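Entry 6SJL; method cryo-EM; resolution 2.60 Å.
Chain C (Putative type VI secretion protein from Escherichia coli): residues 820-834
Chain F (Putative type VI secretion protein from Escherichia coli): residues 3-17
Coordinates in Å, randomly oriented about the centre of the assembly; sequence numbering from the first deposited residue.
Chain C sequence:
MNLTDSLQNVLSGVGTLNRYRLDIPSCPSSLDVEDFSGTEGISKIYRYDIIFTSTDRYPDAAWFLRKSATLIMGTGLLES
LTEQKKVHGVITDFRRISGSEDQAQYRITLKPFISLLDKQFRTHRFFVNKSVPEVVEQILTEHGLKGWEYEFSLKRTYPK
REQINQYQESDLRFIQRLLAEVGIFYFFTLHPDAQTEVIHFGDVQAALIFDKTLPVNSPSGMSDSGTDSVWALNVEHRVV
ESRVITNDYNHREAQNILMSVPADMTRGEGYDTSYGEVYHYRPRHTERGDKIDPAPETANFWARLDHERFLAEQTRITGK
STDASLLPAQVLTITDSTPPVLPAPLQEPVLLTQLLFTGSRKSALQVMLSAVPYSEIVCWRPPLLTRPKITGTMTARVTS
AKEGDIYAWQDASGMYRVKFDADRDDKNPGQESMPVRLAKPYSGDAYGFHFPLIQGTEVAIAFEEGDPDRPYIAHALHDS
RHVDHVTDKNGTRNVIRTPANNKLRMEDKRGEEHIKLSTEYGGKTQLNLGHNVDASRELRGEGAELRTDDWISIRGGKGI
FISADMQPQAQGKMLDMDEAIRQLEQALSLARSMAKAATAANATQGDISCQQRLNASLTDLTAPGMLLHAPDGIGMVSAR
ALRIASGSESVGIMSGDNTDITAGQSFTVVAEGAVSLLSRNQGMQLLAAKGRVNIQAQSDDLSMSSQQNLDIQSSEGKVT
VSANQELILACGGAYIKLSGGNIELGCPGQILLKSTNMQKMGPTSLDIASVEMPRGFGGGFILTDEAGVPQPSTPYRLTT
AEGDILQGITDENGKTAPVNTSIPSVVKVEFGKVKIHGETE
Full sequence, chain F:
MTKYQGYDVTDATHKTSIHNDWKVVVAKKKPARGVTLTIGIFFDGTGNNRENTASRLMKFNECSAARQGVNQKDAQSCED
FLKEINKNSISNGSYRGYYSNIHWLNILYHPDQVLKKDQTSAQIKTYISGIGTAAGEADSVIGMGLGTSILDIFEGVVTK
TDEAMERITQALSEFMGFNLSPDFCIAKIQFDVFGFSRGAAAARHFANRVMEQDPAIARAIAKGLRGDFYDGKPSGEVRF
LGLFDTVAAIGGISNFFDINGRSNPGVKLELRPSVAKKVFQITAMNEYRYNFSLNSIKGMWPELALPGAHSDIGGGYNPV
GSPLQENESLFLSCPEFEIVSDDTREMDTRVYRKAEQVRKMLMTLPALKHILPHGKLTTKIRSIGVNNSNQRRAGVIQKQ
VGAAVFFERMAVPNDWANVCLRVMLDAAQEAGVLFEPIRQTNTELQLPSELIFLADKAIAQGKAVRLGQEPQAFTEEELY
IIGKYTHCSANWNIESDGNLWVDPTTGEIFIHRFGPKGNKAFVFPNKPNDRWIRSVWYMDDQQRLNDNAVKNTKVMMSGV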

# COMPACT_ATOMS: atom_id res chain seq x y z
N ASN C 820 -3.34 -34.78 47.99
CA ASN C 820 -2.63 -35.85 47.31
C ASN C 820 -1.27 -35.38 46.79
O ASN C 820 -0.83 -35.80 45.72
N THR C 821 -0.61 -34.50 47.54
CA THR C 821 0.79 -34.20 47.28
C THR C 821 1.60 -35.49 47.42
O THR C 821 1.15 -36.46 48.02
N SER C 822 2.81 -35.48 46.85
CA SER C 822 3.58 -36.71 46.65
C SER C 822 3.61 -37.59 47.89
O SER C 822 3.04 -38.68 47.88
N ILE C 823 4.26 -37.12 48.96
CA ILE C 823 4.13 -37.77 50.27
C ILE C 823 4.70 -36.86 51.37
O ILE C 823 5.66 -37.24 52.06
N PRO C 824 4.15 -35.66 51.59
CA PRO C 824 4.64 -34.83 52.70
C PRO C 824 3.84 -35.02 53.98
O PRO C 824 2.87 -35.79 54.02
N SER C 825 4.24 -34.32 55.04
CA SER C 825 3.49 -34.28 56.30
C SER C 825 2.94 -32.86 56.46
O SER C 825 3.67 -31.94 56.84
N VAL C 826 1.66 -32.70 56.16
CA VAL C 826 1.05 -31.38 56.12
C VAL C 826 0.64 -30.95 57.52
O VAL C 826 0.61 -31.74 58.47
N VAL C 827 0.34 -29.66 57.66
CA VAL C 827 0.07 -29.04 58.95
C VAL C 827 -1.34 -28.46 58.93
O VAL C 827 -1.92 -28.22 57.86
N LYS C 828 -1.90 -28.22 60.12
CA LYS C 828 -3.29 -27.86 60.29
C LYS C 828 -3.42 -26.60 61.14
O LYS C 828 -2.71 -26.44 62.14
N VAL C 829 -4.34 -25.70 60.75
CA VAL C 829 -4.61 -24.47 61.48
C VAL C 829 -6.11 -24.17 61.38
O VAL C 829 -6.77 -24.58 60.43
N GLU C 830 -6.64 -23.44 62.37
CA GLU C 830 -8.06 -23.12 62.40
C GLU C 830 -8.31 -21.83 63.18
O GLU C 830 -7.50 -21.42 64.01
N PHE C 831 -9.47 -21.22 62.92
CA PHE C 831 -10.07 -20.19 63.77
C PHE C 831 -11.59 -20.22 63.57
O PHE C 831 -12.14 -21.23 63.11
N GLY C 832 -12.27 -19.15 63.93
CA GLY C 832 -13.68 -19.03 63.60
C GLY C 832 -14.46 -18.32 64.68
O GLY C 832 -13.99 -18.09 65.79
N LYS C 833 -15.71 -17.99 64.34
CA LYS C 833 -16.61 -17.23 65.19
C LYS C 833 -17.48 -18.15 66.05
O LYS C 833 -17.84 -19.25 65.64
N VAL C 834 -17.84 -17.66 67.24
CA VAL C 834 -18.76 -18.38 68.10
C VAL C 834 -19.83 -17.43 68.64
O VAL C 834 -21.03 -17.65 68.44
N LYS F 3 -16.82 -13.61 71.75
CA LYS F 3 -17.72 -13.90 70.65
C LYS F 3 -16.98 -14.74 69.60
O LYS F 3 -17.59 -15.31 68.70
N TYR F 4 -15.67 -14.82 69.73
CA TYR F 4 -14.84 -15.61 68.84
C TYR F 4 -14.06 -16.64 69.64
O TYR F 4 -13.74 -16.43 70.81
N GLN F 5 -13.77 -17.78 69.01
CA GLN F 5 -13.03 -18.81 69.70
C GLN F 5 -12.14 -19.57 68.72
O GLN F 5 -12.57 -19.92 67.62
N GLY F 6 -10.89 -19.79 69.14
CA GLY F 6 -9.98 -20.65 68.43
C GLY F 6 -9.87 -22.00 69.11
O GLY F 6 -10.63 -22.35 70.01
N TYR F 7 -8.88 -22.77 68.67
CA TYR F 7 -8.77 -24.17 69.07
C TYR F 7 -7.36 -24.47 69.56
O TYR F 7 -6.39 -24.25 68.84
N ASP F 8 -7.27 -24.97 70.78
CA ASP F 8 -6.01 -25.39 71.35
C ASP F 8 -5.56 -26.66 70.64
O ASP F 8 -5.84 -27.77 71.11
N VAL F 9 -4.89 -26.51 69.51
CA VAL F 9 -4.58 -27.63 68.63
C VAL F 9 -3.18 -28.14 68.93
O VAL F 9 -2.22 -27.37 69.02
N THR F 10 -3.07 -29.46 69.10
CA THR F 10 -1.79 -30.14 69.24
C THR F 10 -1.60 -31.24 68.22
O THR F 10 -0.46 -31.67 68.00
N ASP F 11 -2.68 -31.72 67.58
CA ASP F 11 -2.60 -32.69 66.49
C ASP F 11 -2.53 -31.95 65.15
O ASP F 11 -3.52 -31.80 64.43
N ALA F 12 -1.33 -31.47 64.84
CA ALA F 12 -1.13 -30.58 63.70
C ALA F 12 -0.30 -31.21 62.58
O ALA F 12 0.23 -30.48 61.74
N THR F 13 -0.14 -32.53 62.56
CA THR F 13 0.54 -33.21 61.46
C THR F 13 -0.23 -34.46 61.08
O THR F 13 -1.03 -34.98 61.87
N HIS F 14 0.04 -34.95 59.87
CA HIS F 14 -0.40 -36.25 59.40
C HIS F 14 0.31 -36.56 58.09
O HIS F 14 0.68 -35.64 57.35
N LYS F 15 0.49 -37.84 57.82
CA LYS F 15 1.29 -38.31 56.70
C LYS F 15 0.42 -38.55 55.46
O LYS F 15 -0.81 -38.53 55.52
N THR F 16 1.09 -38.78 54.33
CA THR F 16 0.42 -39.03 53.06
C THR F 16 0.57 -40.49 52.68
O THR F 16 1.66 -41.06 52.78
N SER F 17 -0.52 -41.10 52.22
CA SER F 17 -0.55 -42.53 51.98
C SER F 17 -1.37 -42.80 50.73
O SER F 17 -1.89 -41.89 50.09

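When two extended segments pair antiparallel without forming a regular sheet, side chains can add contacts to those the backbone makes. These two stretches of a type VI secretion assembly illustrate the principle, burying 1079 Å² between them.

Near the start of the chain C stretch, Thr F16 reaches in. Its CA-to-CB bond points toward chain C, and its m rotamer brings CG2 to 3.4 Å from Thr C821 O while OG1 donates a hydrogen bond to Pro C824 O at 2.8 Å. Ile C823, t at both chi angles, lies alongside, its CG1 3.3 Å from Thr F16 O. Pro C824 directs its CB away, yet its ring still meets the threonine, with CD 3.3 Å from Thr F16 OG1.

Ser C825, a t rotamer, packs its CB 3.5 Å from Lys F15 CD, an aliphatic part of a side chain whose four chi angles are all m. Its OG makes a weak hydrogen bond of 3.4 Å to His F14 O, a carbonyl that also receives a weak bond from Val C826 N at 3.3 Å. Val C827, in the t rotamer, sets CG1 4.2 Å from Ala F12 CB, a small apolar contact.

Lys C828 begins toward chain F, but its end leads away: NZ forms a salt bridge with Glu C830 OE2 at 2.9 Å within its own chain. Glu C830 (chi1 m) points toward chain F and has partners in both stretches. Its CB rests 3.7 Å from Tyr F7 CD2, and OE1 comes to 3.2 Å from Val F9 CG1. Both Tyr F7 and Val F9 are m and point toward chain C.

Phe C831 (m) starts away from chain F, although its CD1 still lies 4.1 Å from Gly F6 CA. An ideal CB on that glycine would sit only 3.2 Å from Phe C831 CE1, so the bare backbone leaves the ring room. Gly C832, whose backbone angles themselves call for glycine, accepts a 3.2 Å hydrogen bond at its O from Gln F5 N.

Lys C833 extends through three t torsions before a final p, carrying NZ to 3.2 Å from Tyr F4 CE1 and 3.1 Å from Lys F3 CG. Val C834 (p) closes the contact: its CB packs 3.4 Å from Gln F5 CG, and its N donates to Lys F3 O at 2.8 Å.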

# COMPACT_ATOMS: atom_id res chain seq x y z
CB ASN C 820 -3.46 -36.45 46.18
CG ASN C 820 -3.91 -35.42 45.17
OD1 ASN C 820 -3.60 -34.23 45.29
ND2 ASN C 820 -4.63 -35.87 44.15
CB THR C 821 1.28 -33.11 48.24
OG1 THR C 821 0.35 -32.02 48.24
CG2 THR C 821 2.64 -32.57 47.81
CB SER C 822 5.00 -36.37 46.19
OG SER C 822 4.97 -35.43 45.13
CB ILE C 823 4.78 -39.17 50.25
CG1 ILE C 823 4.50 -39.95 51.53
CG2 ILE C 823 6.27 -39.11 49.84
CD1 ILE C 823 4.81 -41.42 51.42
CB PRO C 824 4.48 -33.40 52.16
CG PRO C 824 3.32 -33.49 51.22
CD PRO C 824 3.14 -34.94 50.79
CB SER C 825 4.37 -34.68 57.48
OG SER C 825 3.62 -34.68 58.68
CB VAL C 826 -0.16 -31.40 55.16
CG1 VAL C 826 0.26 -32.03 53.85
CG2 VAL C 826 -1.30 -32.18 55.76
CB VAL C 827 1.13 -27.96 59.28
CG1 VAL C 827 0.90 -27.32 60.64
CG2 VAL C 827 2.53 -28.57 59.21
CB LYS C 828 -4.04 -29.02 60.94
CG LYS C 828 -5.53 -28.88 60.94
CD LYS C 828 -6.01 -28.42 59.59
CE LYS C 828 -7.38 -27.85 59.70
NZ LYS C 828 -8.40 -28.87 60.07
CB VAL C 829 -3.80 -23.27 60.94
CG1 VAL C 829 -2.30 -23.48 61.14
CG2 VAL C 829 -4.12 -23.03 59.48
CB GLU C 830 -8.91 -24.22 63.06
CG GLU C 830 -8.89 -25.59 62.42
CD GLU C 830 -7.89 -26.51 63.08
OE1 GLU C 830 -7.15 -26.05 63.97
OE2 GLU C 830 -7.87 -27.71 62.73
CB PHE C 831 -9.49 -18.81 63.47
CG PHE C 831 -8.25 -18.51 64.23
CD1 PHE C 831 -8.29 -18.22 65.58
CD2 PHE C 831 -7.02 -18.50 63.58
CE1 PHE C 831 -7.14 -17.94 66.28
CE2 PHE C 831 -5.87 -18.23 64.28
CZ PHE C 831 -5.93 -17.95 65.62
CB LYS C 833 -17.51 -16.35 64.34
CG LYS C 833 -18.34 -15.36 65.13
CD LYS C 833 -19.12 -14.45 64.23
CE LYS C 833 -19.90 -13.46 65.04
NZ LYS C 833 -18.98 -12.58 65.80
CB VAL C 834 -18.02 -19.09 69.25
CG1 VAL C 834 -17.59 -18.09 70.32
CG2 VAL C 834 -18.88 -20.19 69.86
CB LYS F 3 -18.28 -12.61 70.05
CG LYS F 3 -19.24 -12.80 68.90
CD LYS F 3 -20.52 -13.53 69.30
CE LYS F 3 -21.48 -12.64 70.08
NZ LYS F 3 -22.07 -11.59 69.20
CB TYR F 4 -13.87 -14.71 68.06
CG TYR F 4 -14.51 -13.44 67.57
CD1 TYR F 4 -15.23 -13.42 66.39
CD2 TYR F 4 -14.42 -12.27 68.31
CE1 TYR F 4 -15.83 -12.27 65.96
CE2 TYR F 4 -15.03 -11.11 67.88
CZ TYR F 4 -15.74 -11.12 66.70
OH TYR F 4 -16.34 -9.97 66.26
CB GLN F 5 -13.95 -19.79 70.44
CG GLN F 5 -14.93 -20.56 69.57
CD GLN F 5 -14.42 -21.91 69.13
OE1 GLN F 5 -13.51 -22.46 69.74
NE2 GLN F 5 -15.02 -22.46 68.08
CB TYR F 7 -9.15 -25.09 67.92
CG TYR F 7 -10.53 -24.78 67.44
CD1 TYR F 7 -11.63 -25.10 68.21
CD2 TYR F 7 -10.74 -24.13 66.24
CE1 TYR F 7 -12.89 -24.80 67.80
CE2 TYR F 7 -12.01 -23.83 65.82
CZ TYR F 7 -13.09 -24.17 66.60
OH TYR F 7 -14.36 -23.88 66.20
CB ASP F 8 -6.16 -25.61 72.85
CG ASP F 8 -6.54 -24.34 73.57
OD1 ASP F 8 -6.16 -23.26 73.09
OD2 ASP F 8 -7.22 -24.43 74.62
CB VAL F 9 -4.72 -27.24 67.15
CG1 VAL F 9 -6.16 -26.96 66.83
CG2 VAL F 9 -3.88 -26.02 66.84
CB THR F 10 -1.64 -30.72 70.65
OG1 THR F 10 -2.80 -31.51 70.98
CG2 THR F 10 -1.50 -29.61 71.68
CB ASP F 11 -3.78 -33.65 66.54
CG ASP F 11 -3.50 -34.97 65.86
OD1 ASP F 11 -3.74 -36.02 66.49
OD2 ASP F 11 -3.01 -34.96 64.71
CB ALA F 12 -0.49 -29.27 64.15
CB THR F 13 1.99 -33.62 61.80
OG1 THR F 13 1.98 -34.65 62.80
CG2 THR F 13 2.80 -32.42 62.32
CB HIS F 14 -1.93 -36.30 59.23
CG HIS F 14 -2.43 -37.57 58.61
ND1 HIS F 14 -2.51 -38.76 59.30
CD2 HIS F 14 -2.89 -37.83 57.36
CE1 HIS F 14 -3.00 -39.69 58.51
NE2 HIS F 14 -3.23 -39.16 57.33
CB LYS F 15 2.02 -39.60 57.07
CG LYS F 15 3.23 -39.40 57.98
CD LYS F 15 4.06 -38.20 57.56
CE LYS F 15 4.79 -38.47 56.24
NZ LYS F 15 5.83 -39.52 56.38
CB THR F 16 0.99 -38.14 51.96
OG1 THR F 16 0.86 -36.77 52.33
CG2 THR F 16 0.25 -38.37 50.65
CB SER F 17 -1.12 -43.26 53.21
OG SER F 17 -2.30 -42.64 53.67